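Local coordinates for nitroreductase-like family protein (Bacillus cereus, PDB 2I7H) that belongs to the nitroreductase-like family of flavoproteins and binds flavin mononucleotide, at residues W128-N142 against I159-A171. Residues are numbered along the deposited sequence; the frame is centred on the assembly and turned at random.
With FMN (flavin mononucleotide), chain G.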
loop_
_atom_site.group_PDB
_atom_site.type_symbol
_atom_site.label_atom_id
_atom_site.label_comp_id
_atom_site.label_asym_id
_atom_site.label_seq_id
_atom_site.Cartn_x
_atom_site.Cartn_y
_atom_site.Cartn_z
ATOM N N TRP A 128 9.173 -4.580 -10.993
ATOM C CA TRP A 128 9.189 -6.015 -11.325
ATOM C C TRP A 128 8.955 -6.254 -12.826
ATOM O O TRP A 128 9.571 -7.133 -13.428
ATOM C CB TRP A 128 8.144 -6.802 -10.509
ATOM C CG TRP A 128 8.317 -8.261 -10.694
ATOM C CD1 TRP A 128 7.607 -9.092 -11.539
ATOM C CD2 TRP A 128 9.327 -9.077 -10.080
ATOM N NE1 TRP A 128 8.110 -10.369 -11.467
ATOM C CE2 TRP A 128 9.160 -10.393 -10.580
ATOM C CE3 TRP A 128 10.352 -8.821 -9.142
ATOM C CZ2 TRP A 128 9.974 -11.468 -10.160
ATOM C CZ3 TRP A 128 11.175 -9.877 -8.736
ATOM C CH2 TRP A 128 10.958 -11.200 -9.240
ATOM N N GLU A 129 8.045 -5.462 -13.399
ATOM C CA GLU A 129 7.665 -5.543 -14.814
ATOM C C GLU A 129 8.846 -5.294 -15.776
ATOM O O GLU A 129 8.933 -5.924 -16.834
ATOM C CB GLU A 129 6.458 -4.617 -15.091
ATOM C CG GLU A 129 6.147 -4.362 -16.565
ATOM C CD GLU A 129 4.829 -3.571 -16.783
ATOM O OE1 GLU A 129 4.783 -2.328 -16.562
ATOM O OE2 GLU A 129 3.834 -4.202 -17.187
ATOM N N ARG A 130 9.759 -4.401 -15.388
ATOM C CA ARG A 130 10.979 -4.111 -16.169
ATOM C C ARG A 130 12.167 -4.968 -15.793
ATOM O O ARG A 130 13.256 -4.684 -16.248
ATOM C CB ARG A 130 11.437 -2.668 -15.970
ATOM C CG ARG A 130 10.368 -1.643 -16.013
ATOM C CD ARG A 130 9.816 -1.554 -17.405
ATOM N NE ARG A 130 8.991 -0.369 -17.518
ATOM C CZ ARG A 130 9.368 0.739 -18.146
ATOM N NH1 ARG A 130 10.585 0.815 -18.735
ATOM N NH2 ARG A 130 8.507 1.764 -18.183
ATOM N N GLY A 131 11.975 -5.977 -14.939
ATOM C CA GLY A 131 13.083 -6.826 -14.479
ATOM C C GLY A 131 13.915 -6.317 -13.305
ATOM O O GLY A 131 14.931 -6.931 -12.939
ATOM N N LEU A 132 13.517 -5.190 -12.721
ATOM C CA LEU A 132 14.161 -4.699 -11.495
ATOM C C LEU A 132 13.591 -5.356 -10.236
ATOM O O LEU A 132 12.379 -5.418 -10.026
ATOM C CB LEU A 132 14.027 -3.188 -11.366
ATOM C CG LEU A 132 14.982 -2.266 -12.084
ATOM C CD1 LEU A 132 14.439 -0.847 -11.964
ATOM C CD2 LEU A 132 16.328 -2.340 -11.444
ATOM N N GLY A 133 14.490 -5.862 -9.406
ATOM C CA GLY A 133 14.107 -6.379 -8.116
ATOM C C GLY A 133 14.297 -5.303 -7.074
ATOM O O GLY A 133 15.043 -4.334 -7.279
ATOM N N CYS A 134 13.589 -5.448 -5.965
ATOM C CA CYS A 134 13.846 -4.600 -4.825
ATOM C C CYS A 134 13.326 -5.163 -3.516
ATOM O O CYS A 134 12.490 -6.050 -3.511
ATOM C CB CYS A 134 13.330 -3.185 -5.063
ATOM S SG CYS A 134 11.635 -3.082 -5.447
ATOM N N VAL A 135 13.897 -4.672 -2.420
ATOM C CA VAL A 135 13.350 -4.870 -1.084
ATOM C C VAL A 135 12.994 -3.549 -0.428
ATOM O O VAL A 135 13.746 -2.575 -0.523
ATOM C CB VAL A 135 14.300 -5.522 -0.087
ATOM C CG1 VAL A 135 13.799 -6.871 0.318
ATOM C CG2 VAL A 135 15.730 -5.480 -0.540
ATOM N N TRP A 136 11.864 -3.584 0.271
ATOM C CA TRP A 136 11.304 -2.499 1.049
ATOM C C TRP A 136 11.832 -2.737 2.440
ATOM O O TRP A 136 11.463 -3.713 3.089
ATOM C CB TRP A 136 9.796 -2.675 1.064
ATOM C CG TRP A 136 8.982 -1.680 1.806
ATOM C CD1 TRP A 136 9.349 -0.928 2.906
ATOM C CD2 TRP A 136 7.614 -1.392 1.560
ATOM N NE1 TRP A 136 8.304 -0.131 3.308
ATOM C CE2 TRP A 136 7.213 -0.416 2.519
ATOM C CE3 TRP A 136 6.681 -1.831 0.588
ATOM C CZ2 TRP A 136 5.917 0.110 2.548
ATOM C CZ3 TRP A 136 5.404 -1.287 0.597
ATOM C CH2 TRP A 136 5.036 -0.316 1.588
ATOM N N LYS A 137 12.700 -1.858 2.907
ATOM C CA LYS A 137 13.312 -2.089 4.199
ATOM C C LYS A 137 12.699 -1.240 5.270
ATOM O O LYS A 137 12.366 -0.073 5.048
ATOM C CB LYS A 137 14.820 -1.902 4.150
ATOM C CG LYS A 137 15.577 -3.184 4.394
ATOM C CD LYS A 137 15.915 -3.936 3.160
ATOM C CE LYS A 137 17.190 -4.736 3.401
ATOM N NZ LYS A 137 17.016 -5.924 4.317
ATOM N N SER A 138 12.460 -1.863 6.415
ATOM C CA SER A 138 12.174 -1.132 7.629
ATOM C C SER A 138 13.035 -1.635 8.758
ATOM O O SER A 138 14.129 -2.167 8.545
ATOM C CB SER A 138 10.717 -1.228 8.055
ATOM O OG SER A 138 10.597 -0.736 9.385
ATOM N N GLY A 139 12.533 -1.460 9.970
ATOM C CA GLY A 139 13.353 -1.720 11.145
ATOM C C GLY A 139 13.691 -0.425 11.813
ATOM O O GLY A 139 13.399 0.655 11.279
ATOM N N GLY A 140 14.348 -0.553 12.957
ATOM C CA GLY A 140 14.683 0.550 13.824
ATOM C C GLY A 140 15.514 1.674 13.256
ATOM O O GLY A 140 15.482 2.778 13.788
ATOM N N LEU A 141 16.244 1.400 12.179
ATOM C CA LEU A 141 17.112 2.409 11.557
ATOM C C LEU A 141 16.273 3.612 11.099
ATOM O O LEU A 141 16.642 4.764 11.326
ATOM C CB LEU A 141 17.903 1.785 10.400
ATOM C CG LEU A 141 18.592 2.746 9.433
ATOM C CD1 LEU A 141 19.877 3.350 10.104
ATOM C CD2 LEU A 141 18.888 2.037 8.088
ATOM N N ASN A 142 15.112 3.311 10.521
ATOM C CA ASN A 142 14.193 4.293 9.986
ATOM C C ASN A 142 13.541 5.166 11.058
ATOM O O ASN A 142 12.949 6.202 10.739
ATOM C CB ASN A 142 13.118 3.589 9.156
ATOM C CG ASN A 142 13.693 2.790 7.976
ATOM O OD1 ASN A 142 14.917 2.747 7.778
ATOM N ND2 ASN A 142 12.803 2.171 7.170
ATOM N N ILE A 159 9.854 8.122 7.903
ATOM C CA ILE A 159 10.434 7.285 6.875
ATOM C C ILE A 159 9.572 6.052 6.780
ATOM O O ILE A 159 9.493 5.253 7.708
ATOM C CB ILE A 159 11.918 6.926 7.166
ATOM C CG1 ILE A 159 12.764 8.201 7.247
ATOM C CG2 ILE A 159 12.462 5.904 6.148
ATOM C CD1 ILE A 159 14.244 7.950 7.586
ATOM N N VAL A 160 8.897 5.927 5.652
ATOM C CA VAL A 160 8.027 4.784 5.396
ATOM C C VAL A 160 8.802 3.538 4.959
ATOM O O VAL A 160 8.428 2.426 5.317
ATOM C CB VAL A 160 6.926 5.147 4.393
ATOM C CG1 VAL A 160 5.959 4.020 4.264
ATOM C CG2 VAL A 160 6.220 6.428 4.892
ATOM N N GLY A 161 9.887 3.725 4.213
ATOM C CA GLY A 161 10.702 2.606 3.806
ATOM C C GLY A 161 11.947 3.049 3.090
ATOM O O GLY A 161 12.034 4.181 2.603
ATOM N N ILE A 162 12.940 2.159 3.068
ATOM C CA ILE A 162 14.086 2.325 2.189
ATOM C C ILE A 162 14.009 1.204 1.187
ATOM O O ILE A 162 14.046 0.042 1.549
ATOM C CB ILE A 162 15.445 2.345 2.929
ATOM C CG1 ILE A 162 15.411 3.412 4.033
ATOM C CG2 ILE A 162 16.622 2.549 1.895
ATOM C CD1 ILE A 162 16.743 3.710 4.719
ATOM N N LEU A 163 13.862 1.558 -0.080
ATOM C CA LEU A 163 13.817 0.559 -1.130
ATOM C C LEU A 163 15.216 0.337 -1.686
ATOM O O LEU A 163 15.879 1.287 -2.073
ATOM C CB LEU A 163 12.874 0.990 -2.253
ATOM C CG LEU A 163 11.387 1.128 -1.993
ATOM C CD1 LEU A 163 10.902 2.176 -2.956
ATOM C CD2 LEU A 163 10.682 -0.223 -2.224
ATOM N N HIS A 164 15.651 -0.920 -1.695
ATOM C CA HIS A 164 16.947 -1.328 -2.251
ATOM C C HIS A 164 16.677 -1.999 -3.585
ATOM O O HIS A 164 15.845 -2.881 -3.672
ATOM C CB HIS A 164 17.683 -2.255 -1.294
ATOM C CG HIS A 164 18.145 -1.564 -0.045
ATOM N ND1 HIS A 164 19.474 -1.391 0.262
ATOM C CD2 HIS A 164 17.448 -0.994 0.972
ATOM C CE1 HIS A 164 19.583 -0.765 1.422
ATOM N NE2 HIS A 164 18.369 -0.506 1.868
ATOM N N ILE A 165 17.354 -1.548 -4.624
ATOM C CA ILE A 165 16.902 -1.796 -5.988
ATOM C C ILE A 165 18.061 -2.179 -6.891
ATOM O O ILE A 165 19.136 -1.605 -6.801
ATOM C CB ILE A 165 16.245 -0.527 -6.594
ATOM C CG1 ILE A 165 15.172 0.028 -5.665
ATOM C CG2 ILE A 165 15.684 -0.800 -7.999
ATOM C CD1 ILE A 165 14.968 1.541 -5.779
ATOM N N GLY A 166 17.822 -3.137 -7.778
ATOM C CA GLY A 166 18.753 -3.422 -8.868
ATOM C C GLY A 166 18.330 -4.645 -9.644
ATOM O O GLY A 166 17.368 -5.332 -9.271
ATOM N N TYR A 167 19.032 -4.908 -10.738
ATOM C CA TYR A 167 18.802 -6.111 -11.535
ATOM C C TYR A 167 19.319 -7.313 -10.764
ATOM O O TYR A 167 20.181 -7.185 -9.902
ATOM C CB TYR A 167 19.462 -5.989 -12.928
ATOM C CG TYR A 167 18.847 -4.894 -13.750
ATOM C CD1 TYR A 167 19.493 -3.661 -13.910
ATOM C CD2 TYR A 167 17.588 -5.066 -14.331
ATOM C CE1 TYR A 167 18.894 -2.629 -14.654
ATOM C CE2 TYR A 167 16.983 -4.055 -15.069
ATOM C CZ TYR A 167 17.632 -2.842 -15.219
ATOM O OH TYR A 167 17.025 -1.856 -15.953
ATOM N N PHE A 168 18.771 -8.477 -11.058
ATOM C CA PHE A 168 19.095 -9.665 -10.280
ATOM C C PHE A 168 19.211 -10.889 -11.160
ATOM O O PHE A 168 18.668 -10.940 -12.263
ATOM C CB PHE A 168 18.048 -9.902 -9.175
ATOM C CG PHE A 168 16.668 -10.130 -9.691
ATOM C CD1 PHE A 168 16.169 -11.417 -9.829
ATOM C CD2 PHE A 168 15.871 -9.064 -10.057
ATOM C CE1 PHE A 168 14.879 -11.621 -10.335
ATOM C CE2 PHE A 168 14.583 -9.261 -10.552
ATOM C CZ PHE A 168 14.086 -10.519 -10.685
ATOM N N ASP A 169 19.919 -11.880 -10.639
ATOM C CA ASP A 169 20.158 -13.125 -11.339
ATOM C C ASP A 169 18.914 -14.012 -11.296
ATOM O O ASP A 169 18.226 -14.167 -12.299
ATOM C CB ASP A 169 21.368 -13.833 -10.719
ATOM C CG ASP A 169 22.091 -14.691 -11.696
ATOM O OD1 ASP A 169 21.435 -15.453 -12.450
ATOM O OD2 ASP A 169 23.340 -14.605 -11.718
ATOM N N LYS A 170 18.615 -14.551 -10.120
ATOM C CA LYS A 170 17.539 -15.523 -9.957
ATOM C C LYS A 170 16.495 -14.996 -8.981
ATOM O O LYS A 170 16.846 -14.423 -7.946
ATOM C CB LYS A 170 18.102 -16.874 -9.477
ATOM C CG LYS A 170 18.786 -16.866 -8.098
ATOM C CD LYS A 170 20.239 -16.426 -8.176
ATOM C CE LYS A 170 20.794 -16.088 -6.800
ATOM N NZ LYS A 170 22.277 -15.946 -6.845
ATOM N N ALA A 171 15.219 -15.173 -9.311
ATOM C CA ALA A 171 14.146 -14.774 -8.396
ATOM C C ALA A 171 14.183 -15.707 -7.174
ATOM O O ALA A 171 14.278 -16.936 -7.339
ATOM C CB ALA A 171 12.799 -14.829 -9.081
HETATM N N1 FMN G . 12.599 -7.346 4.177
HETATM C C2 FMN G . 13.857 -7.252 4.768
HETATM O O2 FMN G . 14.740 -8.046 4.452
HETATM N N3 FMN G . 14.111 -6.263 5.703
HETATM C C4 FMN G . 13.087 -5.383 6.034
HETATM O O4 FMN G . 13.179 -4.674 7.023
HETATM C C4A FMN G . 11.839 -5.484 5.439
HETATM N N5 FMN G . 10.849 -4.586 5.799
HETATM C C5A FMN G . 9.586 -4.687 5.223
HETATM C C6 FMN G . 8.640 -3.762 5.620
HETATM C C7 FMN G . 7.360 -3.748 5.110
HETATM C C7M FMN G . 6.516 -2.542 5.400
HETATM C C8 FMN G . 7.013 -4.712 4.166
HETATM C C8M FMN G . 5.649 -4.622 3.535
HETATM C C9 FMN G . 7.977 -5.666 3.750
HETATM C C9A FMN G . 9.283 -5.675 4.276
HETATM N N10 FMN G . 10.305 -6.603 3.910
HETATM C C10 FMN G . 11.577 -6.478 4.493
HETATM C "C1'" FMN G . 10.012 -7.886 3.156
HETATM C "C2'" FMN G . 9.612 -9.011 4.118
HETATM O "O2'" FMN G . 10.686 -9.315 4.960
HETATM C "C3'" FMN G . 9.028 -10.325 3.535
HETATM O "O3'" FMN G . 9.914 -11.427 3.539
HETATM C "C4'" FMN G . 8.511 -10.254 2.121
HETATM O "O4'" FMN G . 7.784 -9.073 1.891
HETATM C "C5'" FMN G . 7.639 -11.481 1.873
HETATM O "O5'" FMN G . 8.190 -12.091 0.722
HETATM P P FMN G . 8.048 -11.360 -0.723
HETATM O O1P FMN G . 9.142 -11.872 -1.640
HETATM O O2P FMN G . 6.702 -11.772 -1.263
HETATM O O3P FMN G . 8.084 -9.838 -0.644
HETATM O O HOH W 1 14.815 -2.652 -17.333
HETATM O O HOH W 2 16.920 -8.879 -13.242
HETATM O O HOH W 3 10.204 2.264 8.108
HETATM O O HOH W 4 10.905 7.772 10.741
#
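C134, W136, L163 and I165 share one face of the sheet: C134 CB meets I165 CG1, and W136 CB packs on L163 CD2. Farther out, the L132 CD2 methyl touches I165 CG2 and lies over the centre of the Y167 ring, 3.9 Å from the centroid, in a CH-pi contact. Beside Y167, at the same end, W128 CH2 comes 3.5 Å from F168 CZ; the ring planes are 23° apart and so offset that they hardly overlap. W136 has CG anti to its backbone N (chi1 180°), which carries the indole back to the other strand. There NE1 gives a nearly straight bond of 3.3 Å to V160 O. V160 O lies in the indole plane, while NE1 stands above the plane of the V160 carbonyl. FMN C7M sits over one indole face. Antiparallel backbone bonds join G133 with G166, K137 with I162, and H164 N with V135 O (2.8 Å). K137 O also accepts N142 ND2 at 3.1 Å. W136, K137 and S138 belong to the FMN pocket of this nitroreductase-family fold; K137 NZ and S138 N bind FMN O2 and O4. Waters bridge N142 to I159. A Schellman motif with G131 as C-prime residue ends helix 106-129, and the chain runs on as outermost strand 132-137. Strand 157-167 pairs on its other side with 94-101, and helix 30-40 packs on L132 and Y167.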